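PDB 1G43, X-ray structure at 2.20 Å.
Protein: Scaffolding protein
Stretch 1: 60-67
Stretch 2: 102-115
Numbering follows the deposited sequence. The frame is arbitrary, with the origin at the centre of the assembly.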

# COMPACT_ATOMS: atom_id res chain seq x y z
N ASP A 60 -3.55 -7.17 7.98
CA ASP A 60 -3.55 -8.58 8.37
C ASP A 60 -2.19 -9.08 8.85
O ASP A 60 -2.10 -10.00 9.66
N HIS A 61 -1.12 -8.46 8.38
CA HIS A 61 0.22 -8.88 8.77
C HIS A 61 1.26 -7.94 8.20
O HIS A 61 1.16 -7.50 7.05
N ALA A 62 2.26 -7.61 9.02
CA ALA A 62 3.35 -6.77 8.57
C ALA A 62 4.57 -7.19 9.37
O ALA A 62 4.49 -7.36 10.60
N GLY A 63 5.69 -7.36 8.69
CA GLY A 63 6.89 -7.77 9.38
C GLY A 63 8.17 -7.64 8.59
O GLY A 63 8.14 -7.45 7.36
N TYR A 64 9.30 -7.72 9.31
CA TYR A 64 10.62 -7.63 8.69
C TYR A 64 11.76 -8.07 9.60
O TYR A 64 11.64 -8.16 10.82
N MET A 65 12.89 -8.34 8.96
CA MET A 65 14.10 -8.79 9.61
C MET A 65 15.00 -7.63 9.95
O MET A 65 15.28 -6.78 9.10
N SER A 66 15.43 -7.59 11.21
CA SER A 66 16.33 -6.55 11.70
C SER A 66 17.50 -7.39 12.19
O SER A 66 17.41 -8.05 13.23
N GLY A 67 18.59 -7.43 11.42
CA GLY A 67 19.72 -8.24 11.85
C GLY A 67 19.22 -9.67 11.78
O GLY A 67 18.79 -10.11 10.71
N ASP A 102 7.31 4.44 15.90
CA ASP A 102 8.25 3.45 16.39
C ASP A 102 8.25 2.13 15.65
O ASP A 102 8.72 1.11 16.18
N ALA A 103 7.73 2.12 14.43
CA ALA A 103 7.70 0.89 13.66
C ALA A 103 9.10 0.27 13.64
O ALA A 103 9.26 -0.96 13.76
N GLY A 104 10.12 1.12 13.50
CA GLY A 104 11.50 0.64 13.45
C GLY A 104 12.26 1.17 12.24
O GLY A 104 11.83 2.12 11.59
N SER A 105 13.41 0.58 11.94
CA SER A 105 14.18 1.04 10.79
C SER A 105 14.41 -0.15 9.88
O SER A 105 14.73 -1.24 10.34
N LEU A 106 14.22 0.06 8.58
CA LEU A 106 14.41 -1.02 7.63
C LEU A 106 15.87 -0.94 7.21
O LEU A 106 16.33 0.06 6.67
N PRO A 107 16.63 -2.00 7.45
CA PRO A 107 18.05 -1.99 7.08
C PRO A 107 18.29 -2.01 5.56
O PRO A 107 17.51 -2.60 4.80
N ALA A 108 19.38 -1.37 5.15
CA ALA A 108 19.78 -1.32 3.75
C ALA A 108 19.66 -2.74 3.17
O ALA A 108 20.14 -3.71 3.77
N GLY A 109 19.00 -2.86 2.02
CA GLY A 109 18.81 -4.16 1.42
C GLY A 109 17.74 -5.00 2.12
O GLY A 109 17.51 -6.15 1.73
N GLY A 110 17.10 -4.47 3.17
CA GLY A 110 16.06 -5.22 3.86
C GLY A 110 14.68 -5.14 3.17
O GLY A 110 14.44 -4.31 2.28
N SER A 111 13.76 -6.01 3.59
CA SER A 111 12.39 -6.05 3.05
C SER A 111 11.30 -6.04 4.11
O SER A 111 11.42 -6.69 5.13
N ILE A 112 10.23 -5.30 3.86
CA ILE A 112 9.12 -5.32 4.78
C ILE A 112 7.88 -5.76 3.98
O ILE A 112 7.62 -5.26 2.88
N GLU A 113 7.13 -6.71 4.52
CA GLU A 113 5.92 -7.18 3.88
C GLU A 113 4.74 -6.58 4.64
O GLU A 113 4.68 -6.64 5.85
N ILE A 114 3.80 -6.00 3.90
CA ILE A 114 2.66 -5.33 4.48
C ILE A 114 1.37 -5.78 3.81
O ILE A 114 1.11 -5.40 2.67
N GLN A 115 0.55 -6.55 4.51
CA GLN A 115 -0.69 -7.06 3.94
C GLN A 115 -1.86 -6.36 4.54
O GLN A 115 -2.07 -6.40 5.74

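Strands 60-66 and 111-115 run antiparallel, their axes at 173° and 4.8 Å apart at closest approach, and the backbone bonds between them gather at two pairs, His61 with Gln115 and Gly63 with Glu113. Gln115 N donates to His61 O (2.8 Å, 170° at the hydrogen), while Gln115 O accepts from Asp60 N at 2.8 Å, bent to 131°, and only weakly from His61 N at 3.5 Å. The next pair is more even: Gly63 N to Glu113 O and Glu113 N to Gly63 O are both 3.1 Å. Glu113 O also receives a CA-H...O contact from Ala62 CA at 3.0 Å.

The ladder loosens beyond Gly63. Met65 N lies 4.4 Å from Ser111 O, too far for a direct bond, and a water bridges them: it donates to Ser111 O at 2.7 Å and accepts weakly from Met65 N at 3.5 Å. A second water accepts from Ser105 N at 3.3 Å and is hydrogen-bonded to Ser66 OG (chi1 t) at 3.2 Å.

Ala62, Tyr64, Ile112 and Ile114 share one buried face. Tyr64, chi1 p and chi2 89°, has the largest covered area of stretch 1. Its CD2 packs 4.0 Å from CG1 of Ile112, an extended t,t side chain, and its CB lies 4.2 Å from CD1 of Leu106 (t,p). The ring reaches past the strand pair so that Tyr64 OH donates to Ala103 O at 3.0 Å, near the ring plane. Gly104 CA sits 3.2 Å from Tyr64 OH; a CB there would come within 1.9 Å of that oxygen.

The other face carries His61 (t), Glu113 (t,t) and Gln115 (m,t). His61 CB approaches Gln115 OE1 at 4.0 Å, which is contact without a hydrogen bond. Glu113 OE2 is satisfied elsewhere in the structure. At the end of strand 60-66, Ser66 CA lies 4.3 Å from CG of Pro107, the first residue of the type II turn.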

# COMPACT_ATOMS: atom_id res chain seq x y z
CB ASP A 60 -4.02 -9.45 7.19
CG ASP A 60 -5.42 -9.08 6.71
OD1 ASP A 60 -6.27 -8.72 7.55
OD2 ASP A 60 -5.66 -9.18 5.48
CB HIS A 61 0.51 -10.28 8.24
CG HIS A 61 1.95 -10.66 8.35
ND1 HIS A 61 2.51 -11.09 9.53
CD2 HIS A 61 2.96 -10.56 7.46
CE1 HIS A 61 3.82 -11.24 9.37
NE2 HIS A 61 4.12 -10.92 8.12
CB ALA A 62 3.05 -5.31 8.81
CB TYR A 64 10.88 -6.21 8.17
CG TYR A 64 11.04 -5.18 9.26
CD1 TYR A 64 12.29 -4.91 9.82
CD2 TYR A 64 9.94 -4.49 9.76
CE1 TYR A 64 12.44 -3.97 10.84
CE2 TYR A 64 10.08 -3.56 10.76
CZ TYR A 64 11.34 -3.29 11.30
OH TYR A 64 11.48 -2.33 12.27
CB MET A 65 14.84 -9.75 8.68
CG MET A 65 14.10 -11.06 8.52
SD MET A 65 14.31 -11.99 10.04
CE MET A 65 15.96 -12.74 9.59
CB SER A 66 15.69 -5.81 12.87
OG SER A 66 16.15 -4.47 12.99
CB ASP A 102 8.02 3.24 17.90
CG ASP A 102 6.63 2.70 18.22
OD1 ASP A 102 5.63 3.00 17.48
OD2 ASP A 102 6.53 1.97 19.23
CB ALA A 103 7.24 1.18 12.24
CB SER A 105 15.52 1.64 11.23
OG SER A 105 15.86 2.82 10.49
CB LEU A 106 13.49 -0.85 6.44
CG LEU A 106 13.51 -1.95 5.37
CD1 LEU A 106 12.97 -3.29 5.94
CD2 LEU A 106 12.68 -1.49 4.20
CB PRO A 107 18.60 -3.25 7.74
CG PRO A 107 17.52 -3.62 8.80
CD PRO A 107 16.25 -3.28 8.08
CB ALA A 108 21.25 -0.82 3.64
CB SER A 111 12.16 -7.33 2.24
OG SER A 111 12.80 -7.26 1.00
CB ILE A 112 8.87 -3.93 5.44
CG1 ILE A 112 7.71 -4.04 6.45
CG2 ILE A 112 8.65 -2.87 4.35
CD1 ILE A 112 7.38 -2.72 7.13
CB GLU A 113 5.84 -8.70 3.89
CG GLU A 113 4.58 -9.21 3.20
CD GLU A 113 4.52 -10.73 3.11
OE1 GLU A 113 5.40 -11.42 3.69
OE2 GLU A 113 3.59 -11.24 2.44
CB ILE A 114 2.82 -3.82 4.31
CG1 ILE A 114 4.18 -3.39 4.86
CG2 ILE A 114 1.71 -3.08 5.03
CD1 ILE A 114 4.42 -1.91 4.81
CB GLN A 115 -0.81 -8.58 4.12
CG GLN A 115 0.37 -9.30 3.45
CD GLN A 115 0.19 -10.82 3.40
OE1 GLN A 115 0.16 -11.49 4.43
NE2 GLN A 115 0.07 -11.36 2.20
O HOH W 1 12.71 -8.98 5.57
O HOH W 2 14.67 -1.73 13.87